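Local coordinates for glycoside hydrolase family 15, cellulose signaling associated protein envoy (Hypocrea jecorina, PDB 4WUJ) that binds flavin mononucleotide in a LOV domain and serves as a fungal blue-light photoreceptor linking light to oxidative-stress signalling, at residues F77-P85 / V109-N117; V38-L47 / G136-Q144. All blocks are in the same frame, centred on the assembly; numbering follows the deposited sequence.

Interaction 1 (F77-P85 / V109-N117). With FMN (flavin mononucleotide), chain I.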
loop_
_atom_site.group_PDB
_atom_site.type_symbol
_atom_site.label_atom_id
_atom_site.label_comp_id
_atom_site.label_asym_id
_atom_site.label_seq_id
_atom_site.Cartn_x
_atom_site.Cartn_y
_atom_site.Cartn_z
ATOM N N PHE C 77 -11.568 17.076 -8.859
ATOM C CA PHE C 77 -10.921 18.288 -8.406
ATOM C C PHE C 77 -9.440 18.282 -8.804
ATOM O O PHE C 77 -8.813 19.326 -8.831
ATOM C CB PHE C 77 -11.086 18.484 -6.894
ATOM C CG PHE C 77 -10.356 17.460 -6.066
ATOM C CD1 PHE C 77 -8.981 17.552 -5.877
ATOM C CD2 PHE C 77 -11.041 16.420 -5.473
ATOM C CE1 PHE C 77 -8.313 16.628 -5.124
ATOM C CE2 PHE C 77 -10.372 15.479 -4.705
ATOM C CZ PHE C 77 -9.005 15.586 -4.530
ATOM N N LEU C 78 -8.902 17.112 -9.157
ATOM C CA LEU C 78 -7.504 16.988 -9.543
ATOM C C LEU C 78 -7.245 17.577 -10.918
ATOM O O LEU C 78 -6.103 17.842 -11.309
ATOM C CB LEU C 78 -7.085 15.513 -9.530
ATOM C CG LEU C 78 -6.964 14.823 -8.157
ATOM C CD1 LEU C 78 -6.756 13.341 -8.358
ATOM C CD2 LEU C 78 -5.816 15.418 -7.376
ATOM N N GLN C 79 -8.307 17.766 -11.678
ATOM C CA GLN C 79 -8.167 18.370 -12.999
ATOM C C GLN C 79 -8.139 19.892 -12.898
ATOM O O GLN C 79 -7.945 20.568 -13.897
ATOM C CB GLN C 79 -9.303 17.919 -13.910
ATOM C CG GLN C 79 -9.223 16.493 -14.333
ATOM C CD GLN C 79 -10.612 15.886 -14.553
ATOM O OE1 GLN C 79 -11.549 16.586 -14.938
ATOM N NE2 GLN C 79 -10.743 14.576 -14.316
ATOM N N ASN C 80 -8.318 20.419 -11.691
ATOM C CA ASN C 80 -8.467 21.859 -11.489
ATOM C C ASN C 80 -7.340 22.531 -10.715
ATOM O O ASN C 80 -7.033 22.162 -9.578
ATOM C CB ASN C 80 -9.768 22.159 -10.741
ATOM C CG ASN C 80 -10.989 21.820 -11.544
ATOM O OD1 ASN C 80 -10.966 21.858 -12.780
ATOM N ND2 ASN C 80 -12.068 21.473 -10.855
ATOM N N SER C 81 -6.752 23.542 -11.345
ATOM C CA SER C 81 -5.908 24.516 -10.664
ATOM C C SER C 81 -6.721 25.834 -10.549
ATOM O O SER C 81 -7.287 26.307 -11.550
ATOM C CB SER C 81 -4.602 24.702 -11.462
ATOM O OG SER C 81 -3.653 25.491 -10.772
ATOM N N PRO C 82 -6.807 26.417 -9.334
ATOM C CA PRO C 82 -7.478 27.725 -9.198
ATOM C C PRO C 82 -6.726 28.839 -9.946
ATOM O O PRO C 82 -7.231 29.957 -10.103
ATOM C CB PRO C 82 -7.454 27.982 -7.685
ATOM C CG PRO C 82 -6.306 27.172 -7.176
ATOM C CD PRO C 82 -6.259 25.945 -8.049
ATOM N N HIS C 83 -5.522 28.515 -10.413
ATOM C CA HIS C 83 -4.670 29.484 -11.077
ATOM C C HIS C 83 -4.487 29.141 -12.546
ATOM O O HIS C 83 -3.534 29.588 -13.188
ATOM C CB HIS C 83 -3.314 29.553 -10.369
ATOM C CG HIS C 83 -3.396 30.079 -8.966
ATOM N ND1 HIS C 83 -3.978 31.296 -8.658
ATOM C CD2 HIS C 83 -2.982 29.552 -7.786
ATOM C CE1 HIS C 83 -3.922 31.491 -7.351
ATOM N NE2 HIS C 83 -3.323 30.447 -6.798
ATOM N N MET C 84 -5.404 28.363 -13.099
ATOM C CA MET C 84 -5.447 28.271 -14.543
ATOM C C MET C 84 -6.759 28.798 -15.096
ATOM O O MET C 84 -7.765 28.887 -14.370
ATOM C CB MET C 84 -5.153 26.860 -15.031
ATOM C CG MET C 84 -3.722 26.738 -15.534
ATOM S SD MET C 84 -3.332 25.123 -16.163
ATOM C CE MET C 84 -2.796 25.501 -17.831
ATOM N N PRO C 85 -6.733 29.183 -16.386
ATOM C CA PRO C 85 -7.916 29.660 -17.115
ATOM C C PRO C 85 -8.829 28.488 -17.365
ATOM O O PRO C 85 -8.344 27.340 -17.380
ATOM C CB PRO C 85 -7.345 30.164 -18.435
ATOM C CG PRO C 85 -6.096 29.343 -18.639
ATOM C CD PRO C 85 -5.552 29.054 -17.265
ATOM N N VAL C 109 -5.687 5.845 -18.661
ATOM C CA VAL C 109 -5.431 7.005 -19.465
ATOM C C VAL C 109 -4.355 7.826 -18.809
ATOM O O VAL C 109 -3.955 7.593 -17.677
ATOM C CB VAL C 109 -6.695 7.929 -19.583
ATOM C CG1 VAL C 109 -7.945 7.102 -19.839
ATOM C CG2 VAL C 109 -6.852 8.785 -18.332
ATOM N N ARG C 110 -3.899 8.825 -19.534
ATOM C CA ARG C 110 -2.960 9.773 -19.000
ATOM C C ARG C 110 -3.655 11.085 -19.168
ATOM O O ARG C 110 -4.417 11.278 -20.127
ATOM C CB ARG C 110 -1.616 9.694 -19.770
ATOM C CG ARG C 110 -1.399 10.722 -20.885
ATOM C CD ARG C 110 -0.137 10.423 -21.805
ATOM N NE ARG C 110 -0.135 11.399 -22.895
ATOM C CZ ARG C 110 -0.767 11.231 -24.064
ATOM N NH1 ARG C 110 -1.366 10.087 -24.357
ATOM N NH2 ARG C 110 -0.756 12.189 -24.980
ATOM N N ILE C 111 -3.422 11.993 -18.241
ATOM C CA ILE C 111 -4.208 13.187 -18.201
ATOM C C ILE C 111 -3.483 14.162 -17.351
ATOM O O ILE C 111 -2.727 13.754 -16.466
ATOM C CB ILE C 111 -5.637 12.882 -17.540
ATOM C CG1 ILE C 111 -6.444 14.154 -17.338
ATOM C CG2 ILE C 111 -5.500 12.142 -16.185
ATOM C CD1 ILE C 111 -7.859 13.877 -16.812
ATOM N N VAL C 112 -3.741 15.446 -17.531
ATOM C CA VAL C 112 -3.100 16.425 -16.680
ATOM C C VAL C 112 -3.896 16.689 -15.444
ATOM O O VAL C 112 -5.074 17.070 -15.520
ATOM C CB VAL C 112 -2.870 17.743 -17.408
ATOM C CG1 VAL C 112 -2.388 18.824 -16.421
ATOM C CG2 VAL C 112 -1.872 17.527 -18.584
ATOM N N ASN C 113 -3.264 16.484 -14.288
ATOM C CA ASN C 113 -3.811 17.011 -13.045
ATOM C C ASN C 113 -2.918 18.053 -12.400
ATOM O O ASN C 113 -1.803 18.346 -12.861
ATOM C CB ASN C 113 -4.115 15.895 -12.018
ATOM C CG ASN C 113 -5.085 14.861 -12.545
ATOM O OD1 ASN C 113 -5.045 13.707 -12.116
ATOM N ND2 ASN C 113 -5.942 15.254 -13.503
ATOM N N TYR C 114 -3.430 18.580 -11.302
ATOM C CA TYR C 114 -2.791 19.663 -10.609
ATOM C C TYR C 114 -2.659 19.294 -9.151
ATOM O O TYR C 114 -3.639 18.925 -8.507
ATOM C CB TYR C 114 -3.596 20.933 -10.825
ATOM C CG TYR C 114 -3.611 21.282 -12.309
ATOM C CD1 TYR C 114 -2.553 21.982 -12.886
ATOM C CD2 TYR C 114 -4.647 20.854 -13.139
ATOM C CE1 TYR C 114 -2.542 22.283 -14.248
ATOM C CE2 TYR C 114 -4.652 21.148 -14.496
ATOM C CZ TYR C 114 -3.587 21.860 -15.054
ATOM O OH TYR C 114 -3.582 22.159 -16.409
ATOM N N LYS C 115 -1.420 19.330 -8.663
ATOM C CA LYS C 115 -1.131 19.169 -7.239
ATOM C C LYS C 115 -1.804 20.325 -6.550
ATOM O O LYS C 115 -2.287 21.232 -7.202
ATOM C CB LYS C 115 0.382 19.160 -6.963
ATOM C CG LYS C 115 1.067 17.887 -7.446
ATOM C CD LYS C 115 2.585 18.025 -7.510
ATOM C CE LYS C 115 3.284 16.677 -7.507
ATOM N NZ LYS C 115 4.081 16.390 -8.721
ATOM N N LYS C 116 -1.867 20.285 -5.234
ATOM C CA LYS C 116 -2.544 21.328 -4.510
ATOM C C LYS C 116 -1.841 22.681 -4.655
ATOM O O LYS C 116 -2.445 23.726 -4.379
ATOM C CB LYS C 116 -2.602 20.979 -3.048
ATOM C CG LYS C 116 -3.161 22.111 -2.221
ATOM C CD LYS C 116 -3.008 21.802 -0.757
ATOM C CE LYS C 116 -3.609 22.891 0.106
ATOM N NZ LYS C 116 -3.572 22.420 1.480
ATOM N N ASN C 117 -0.560 22.662 -5.040
ATOM C CA ASN C 117 0.189 23.901 -5.260
ATOM C C ASN C 117 0.129 24.408 -6.722
ATOM O O ASN C 117 0.828 25.349 -7.077
ATOM C CB ASN C 117 1.645 23.737 -4.814
ATOM C CG ASN C 117 2.444 22.767 -5.718
ATOM O OD1 ASN C 117 1.930 22.255 -6.720
ATOM N ND2 ASN C 117 3.714 22.521 -5.357
HETATM N N1 FMN I . -9.538 11.969 -12.522
HETATM C C2 FMN I . -8.319 12.611 -12.573
HETATM O O2 FMN I . -8.166 13.599 -13.289
HETATM N N3 FMN I . -7.258 12.151 -11.798
HETATM C C4 FMN I . -7.387 11.052 -10.985
HETATM O O4 FMN I . -6.429 10.693 -10.307
HETATM C C4A FMN I . -8.621 10.389 -10.924
HETATM N N5 FMN I . -8.793 9.286 -10.097
HETATM C C5A FMN I . -9.994 8.637 -10.057
HETATM C C6 FMN I . -10.111 7.532 -9.235
HETATM C C7 FMN I . -11.320 6.863 -9.139
HETATM C C7M FMN I . -11.392 5.665 -8.244
HETATM C C8 FMN I . -12.426 7.311 -9.897
HETATM C C8M FMN I . -13.745 6.585 -9.801
HETATM C C9 FMN I . -12.289 8.421 -10.741
HETATM C C9A FMN I . -11.075 9.093 -10.823
HETATM N N10 FMN I . -10.912 10.214 -11.646
HETATM C C10 FMN I . -9.691 10.858 -11.695
HETATM C "C1'" FMN I . -11.987 10.759 -12.562
HETATM C "C2'" FMN I . -13.026 11.701 -11.998
HETATM O "O2'" FMN I . -13.267 11.362 -10.653
HETATM C "C3'" FMN I . -14.285 11.632 -12.910
HETATM O "O3'" FMN I . -14.774 10.298 -12.995
HETATM C "C4'" FMN I . -13.958 12.142 -14.334
HETATM O "O4'" FMN I . -13.638 13.514 -14.249
HETATM C "C5'" FMN I . -15.085 11.893 -15.352
HETATM O "O5'" FMN I . -16.325 12.338 -14.830
HETATM P P FMN I . -16.808 13.845 -15.026
HETATM O O1P FMN I . -18.103 13.954 -14.238
HETATM O O2P FMN I . -15.869 14.891 -14.529
HETATM O O3P FMN I . -17.067 14.087 -16.477
#
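Q79 and N113 cross at a slant at the pyrimidine end of the flavin, their amide planes 28° apart. In Q79 the bond to CB heads away from strand 109-114, yet CG still lies 3.6 Å from N113 ND2, with I111 CD1 nearby. The chain bends at chi2 (149°), and this brings the amide to the flavin. CG and CD both lie against FMN O2, and OE1 lies 3.8 Å from FMN O4' without bonding to it. NE2 gives two nearly straight bonds, to FMN O2 (2.9 Å) and to the ribityl oxygen O4' (3.1 Å), and a weak third one to N1.

N113 uses both ends of its amide. OD1 accepts the N-H of FMN N3 at 2.7 Å (168° at the hydrogen). ND2 donates to FMN O2 at 2.8 Å. The flavin O2 is therefore gripped by two amide NH2 groups. N123 on the next strand donates to N113 OD1 as a second-shell partner. This is the flavin pocket of a LOV domain, a PAS fold, where polar side chains read the hydrogen-bonding edge of the isoalloxazine ring. L78 adds an apolar contact, with CD1 3.3 Å from FMN O4.

Farther out, Y114 carries the contact between the loop and the strand. S81 CB lies over one face of the Y114 ring in a CH-pi contact, while Q79 O sits at the ring edge. M84 SD approaches the ring obliquely, 4.3 Å from its centroid, as a Met-aromatic contact, though its exact placing is doubtful.

Interaction 2 (V38-L47 / G136-Q144). With FMN (flavin mononucleotide), chain I.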
loop_
_atom_site.group_PDB
_atom_site.type_symbol
_atom_site.label_atom_id
_atom_site.label_comp_id
_atom_site.label_asym_id
_atom_site.label_seq_id
_atom_site.Cartn_x
_atom_site.Cartn_y
_atom_site.Cartn_z
ATOM N N VAL C 38 2.338 3.528 -3.423
ATOM C CA VAL C 38 1.491 3.797 -4.585
ATOM C C VAL C 38 0.392 4.814 -4.214
ATOM O O VAL C 38 -0.143 4.783 -3.119
ATOM C CB VAL C 38 0.829 2.509 -5.167
ATOM C CG1 VAL C 38 -0.191 1.935 -4.232
ATOM C CG2 VAL C 38 0.134 2.809 -6.500
ATOM N N SER C 39 0.115 5.763 -5.101
ATOM C CA SER C 39 -0.999 6.670 -4.877
ATOM C C SER C 39 -2.312 5.971 -5.269
ATOM O O SER C 39 -2.452 5.425 -6.380
ATOM C CB SER C 39 -0.801 7.959 -5.622
ATOM O OG SER C 39 -2.022 8.630 -5.789
ATOM N N LEU C 40 -3.251 5.933 -4.336
ATOM C CA LEU C 40 -4.449 5.112 -4.500
ATOM C C LEU C 40 -5.644 5.806 -3.907
ATOM O O LEU C 40 -5.544 6.394 -2.825
ATOM C CB LEU C 40 -4.288 3.768 -3.820
ATOM C CG LEU C 40 -5.465 2.798 -3.886
ATOM C CD1 LEU C 40 -4.969 1.354 -3.922
ATOM C CD2 LEU C 40 -6.433 3.011 -2.729
ATOM N N THR C 41 -6.758 5.778 -4.645
ATOM C CA THR C 41 -8.033 6.237 -4.129
ATOM C C THR C 41 -9.041 5.103 -4.277
ATOM O O THR C 41 -8.951 4.246 -5.170
ATOM C CB THR C 41 -8.558 7.538 -4.827
ATOM O OG1 THR C 41 -8.878 7.267 -6.201
ATOM C CG2 THR C 41 -7.532 8.638 -4.767
ATOM N N LEU C 42 -9.972 5.085 -3.351
ATOM C CA LEU C 42 -11.084 4.171 -3.378
ATOM C C LEU C 42 -12.340 5.053 -3.342
ATOM O O LEU C 42 -12.487 5.933 -2.458
ATOM C CB LEU C 42 -11.029 3.267 -2.156
ATOM C CG LEU C 42 -11.921 2.048 -2.053
ATOM C CD1 LEU C 42 -11.844 1.102 -3.247
ATOM C CD2 LEU C 42 -11.462 1.337 -0.780
ATOM N N CYS C 43 -13.228 4.823 -4.302
ATOM C CA CYS C 43 -14.438 5.639 -4.436
ATOM C C CYS C 43 -15.649 4.744 -4.413
ATOM O O CYS C 43 -15.635 3.673 -5.009
ATOM C CB CYS C 43 -14.404 6.439 -5.724
ATOM S SG CYS C 43 -13.097 7.702 -5.774
ATOM N N ASP C 44 -16.678 5.160 -3.670
ATOM C CA ASP C 44 -17.897 4.408 -3.637
ATOM C C ASP C 44 -18.828 4.925 -4.770
ATOM O O ASP C 44 -19.543 5.910 -4.596
ATOM C CB ASP C 44 -18.564 4.553 -2.265
ATOM C CG ASP C 44 -19.770 3.639 -2.116
ATOM O OD1 ASP C 44 -20.311 3.198 -3.149
ATOM O OD2 ASP C 44 -20.179 3.391 -0.963
ATOM N N ILE C 45 -18.810 4.282 -5.926
ATOM C CA ILE C 45 -19.584 4.814 -7.042
ATOM C C ILE C 45 -21.141 4.575 -6.952
ATOM O O ILE C 45 -21.892 5.082 -7.783
ATOM C CB ILE C 45 -19.017 4.330 -8.377
ATOM C CG1 ILE C 45 -19.212 2.835 -8.510
ATOM C CG2 ILE C 45 -17.486 4.693 -8.505
ATOM C CD1 ILE C 45 -19.293 2.398 -9.936
ATOM N N SER C 46 -21.594 3.840 -5.939
ATOM C CA SER C 46 -23.018 3.797 -5.535
ATOM C C SER C 46 -23.499 4.995 -4.691
ATOM O O SER C 46 -24.678 5.126 -4.428
ATOM C CB SER C 46 -23.279 2.530 -4.721
ATOM O OG SER C 46 -22.986 1.390 -5.517
ATOM N N LEU C 47 -22.587 5.854 -4.252
ATOM C CA LEU C 47 -22.959 7.045 -3.516
ATOM C C LEU C 47 -22.881 8.226 -4.446
ATOM O O LEU C 47 -22.152 8.196 -5.430
ATOM C CB LEU C 47 -22.048 7.258 -2.295
ATOM C CG LEU C 47 -22.122 6.166 -1.227
ATOM C CD1 LEU C 47 -21.185 6.482 -0.047
ATOM C CD2 LEU C 47 -23.594 5.991 -0.741
ATOM N N GLY C 136 -23.451 -4.104 -0.912
ATOM C CA GLY C 136 -24.284 -4.011 -2.103
ATOM C C GLY C 136 -23.803 -2.843 -2.949
ATOM O O GLY C 136 -24.352 -2.536 -4.019
ATOM N N HIS C 137 -22.748 -2.205 -2.440
ATOM C CA HIS C 137 -22.140 -1.036 -3.042
ATOM C C HIS C 137 -20.998 -1.438 -3.957
ATOM O O HIS C 137 -20.185 -2.292 -3.612
ATOM C CB HIS C 137 -21.584 -0.133 -1.940
ATOM C CG HIS C 137 -22.630 0.620 -1.190
ATOM N ND1 HIS C 137 -22.346 1.757 -0.467
ATOM C CD2 HIS C 137 -23.959 0.403 -1.049
ATOM C CE1 HIS C 137 -23.456 2.210 0.087
ATOM N NE2 HIS C 137 -24.452 1.412 -0.254
ATOM N N HIS C 138 -20.945 -0.804 -5.120
ATOM C CA HIS C 138 -19.854 -0.968 -6.072
ATOM C C HIS C 138 -18.781 0.083 -5.813
ATOM O O HIS C 138 -19.085 1.238 -5.560
ATOM C CB HIS C 138 -20.390 -0.789 -7.485
ATOM C CG HIS C 138 -21.036 -2.016 -8.052
ATOM N ND1 HIS C 138 -20.393 -2.839 -8.952
ATOM C CD2 HIS C 138 -22.262 -2.563 -7.851
ATOM C CE1 HIS C 138 -21.188 -3.841 -9.280
ATOM N NE2 HIS C 138 -22.330 -3.696 -8.626
ATOM N N PHE C 139 -17.522 -0.320 -5.876
ATOM C CA PHE C 139 -16.407 0.605 -5.680
ATOM C C PHE C 139 -15.509 0.651 -6.916
ATOM O O PHE C 139 -15.555 -0.208 -7.788
ATOM C CB PHE C 139 -15.575 0.218 -4.441
ATOM C CG PHE C 139 -16.314 0.389 -3.146
ATOM C CD1 PHE C 139 -17.325 -0.493 -2.790
ATOM C CD2 PHE C 139 -15.996 1.428 -2.277
ATOM C CE1 PHE C 139 -18.010 -0.332 -1.587
ATOM C CE2 PHE C 139 -16.682 1.604 -1.088
ATOM C CZ PHE C 139 -17.682 0.719 -0.735
ATOM N N ALA C 140 -14.686 1.678 -6.958
ATOM C CA ALA C 140 -13.717 1.841 -7.997
ATOM C C ALA C 140 -12.429 2.151 -7.282
ATOM O O ALA C 140 -12.418 2.920 -6.308
ATOM C CB ALA C 140 -14.102 2.987 -8.932
ATOM N N VAL C 141 -11.363 1.515 -7.748
ATOM C CA VAL C 141 -10.018 1.760 -7.261
ATOM C C VAL C 141 -9.286 2.491 -8.331
ATOM O O VAL C 141 -9.219 2.018 -9.461
ATOM C CB VAL C 141 -9.225 0.450 -7.055
ATOM C CG1 VAL C 141 -7.806 0.788 -6.573
ATOM C CG2 VAL C 141 -9.954 -0.453 -6.123
ATOM N N GLY C 142 -8.734 3.629 -7.972
ATOM C CA GLY C 142 -7.849 4.360 -8.833
ATOM C C GLY C 142 -6.407 4.346 -8.339
ATOM O O GLY C 142 -6.135 4.448 -7.131
ATOM N N LEU C 143 -5.492 4.181 -9.298
ATOM C CA LEU C 143 -4.068 4.248 -9.060
ATOM C C LEU C 143 -3.566 5.426 -9.843
ATOM O O LEU C 143 -3.804 5.499 -11.057
ATOM C CB LEU C 143 -3.375 2.979 -9.544
ATOM C CG LEU C 143 -3.796 1.679 -8.879
ATOM C CD1 LEU C 143 -2.903 0.496 -9.364
ATOM C CD2 LEU C 143 -3.697 1.826 -7.375
ATOM N N GLN C 144 -2.951 6.374 -9.147
ATOM C CA GLN C 144 -2.298 7.526 -9.757
ATOM C C GLN C 144 -0.745 7.380 -9.672
ATOM O O GLN C 144 -0.211 6.663 -8.791
ATOM C CB GLN C 144 -2.649 8.813 -9.027
ATOM C CG GLN C 144 -4.131 9.176 -8.960
ATOM C CD GLN C 144 -4.944 8.448 -7.907
ATOM O OE1 GLN C 144 -4.416 7.857 -6.921
ATOM N NE2 GLN C 144 -6.265 8.480 -8.112
HETATM N N1 FMN I . -9.538 11.969 -12.522
HETATM C C2 FMN I . -8.319 12.611 -12.573
HETATM O O2 FMN I . -8.166 13.599 -13.289
HETATM N N3 FMN I . -7.258 12.151 -11.798
HETATM C C4 FMN I . -7.387 11.052 -10.985
HETATM O O4 FMN I . -6.429 10.693 -10.307
HETATM C C4A FMN I . -8.621 10.389 -10.924
HETATM N N5 FMN I . -8.793 9.286 -10.097
HETATM C C5A FMN I . -9.994 8.637 -10.057
HETATM C C6 FMN I . -10.111 7.532 -9.235
HETATM C C7 FMN I . -11.320 6.863 -9.139
HETATM C C7M FMN I . -11.392 5.665 -8.244
HETATM C C8 FMN I . -12.426 7.311 -9.897
HETATM C C8M FMN I . -13.745 6.585 -9.801
HETATM C C9 FMN I . -12.289 8.421 -10.741
HETATM C C9A FMN I . -11.075 9.093 -10.823
HETATM N N10 FMN I . -10.912 10.214 -11.646
HETATM C C10 FMN I . -9.691 10.858 -11.695
HETATM C "C1'" FMN I . -11.987 10.759 -12.562
HETATM C "C2'" FMN I . -13.026 11.701 -11.998
HETATM O "O2'" FMN I . -13.267 11.362 -10.653
HETATM C "C3'" FMN I . -14.285 11.632 -12.910
HETATM O "O3'" FMN I . -14.774 10.298 -12.995
HETATM C "C4'" FMN I . -13.958 12.142 -14.334
HETATM O "O4'" FMN I . -13.638 13.514 -14.249
HETATM C "C5'" FMN I . -15.085 11.893 -15.352
HETATM O "O5'" FMN I . -16.325 12.338 -14.830
HETATM P P FMN I . -16.808 13.845 -15.026
HETATM O O1P FMN I . -18.103 13.954 -14.238
HETATM O O2P FMN I . -15.869 14.891 -14.529
HETATM O O3P FMN I . -17.067 14.087 -16.477
HETATM O O HOH W 1 1.941 6.242 -7.078
#
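L40, L42, V141 and L143 form the apolar side of this antiparallel strand pair. L40 CD1 reaches between L143 CD2 (3.7 Å) and V141 CG1. L42 CD1 meets V141 CG2. I17, L18 and I21 of helix 14-22 cover this side, away from the flavin. In the backbone between the two faces, T41 and G142 pair through two hydrogen bonds, as do C43 and A140.

The other side of the sheet faces the isoalloxazine. C43 SG and A140 CB pack on its methyl groups. G142 lets the ring come close: a CB there would clash with FMN C6.

At one end, the D44 carboxylate stacks over the F139 ring. Its OD2 accepts from H137 ND1 through the syn lone pair (2.8 Å), and S46 OG takes the H138 N-H.

At the other end lies Q144, bent at chi2 (80°). OE1 accepts from S39 OG at 2.8 Å. NE2 donates to FMN O4 at 3.1 Å, and more weakly to FMN N5 and T41 OG1. A leucine in its place would probably leave FMN O4 and the S39 hydroxyl without these partners.

The S39 bond to OE1 orients the amide with NE2 toward the flavin. Q144 thus ties O4, and more weakly N5, to strand 139-144, consistent with the role of this glutamine in LOV domains, where it senses flavin photochemistry.

Overall arrangement
Both contacts reach the same five-stranded antiparallel PAS sheet, with centres about 19 Å apart and nearest atoms about 5 Å apart. Interaction 2 joins neighbouring strands 39-44 and 139-144, close to the centre of the folded chain. Interaction 1 sits farther out, where the loop after helix 67-70 meets the outermost strand 107-114. Strand 120-129 separates strand 107-114 from strand 139-144. Along the sequence, interaction 1 is nested inside the loop closed by interaction 2. The FMN bridges them: interaction 1 holds its pyrimidine end, while interaction 2 takes the methyl-bearing ring and the N5 side. Changes at the flavin could therefore reach both parts of the sheet.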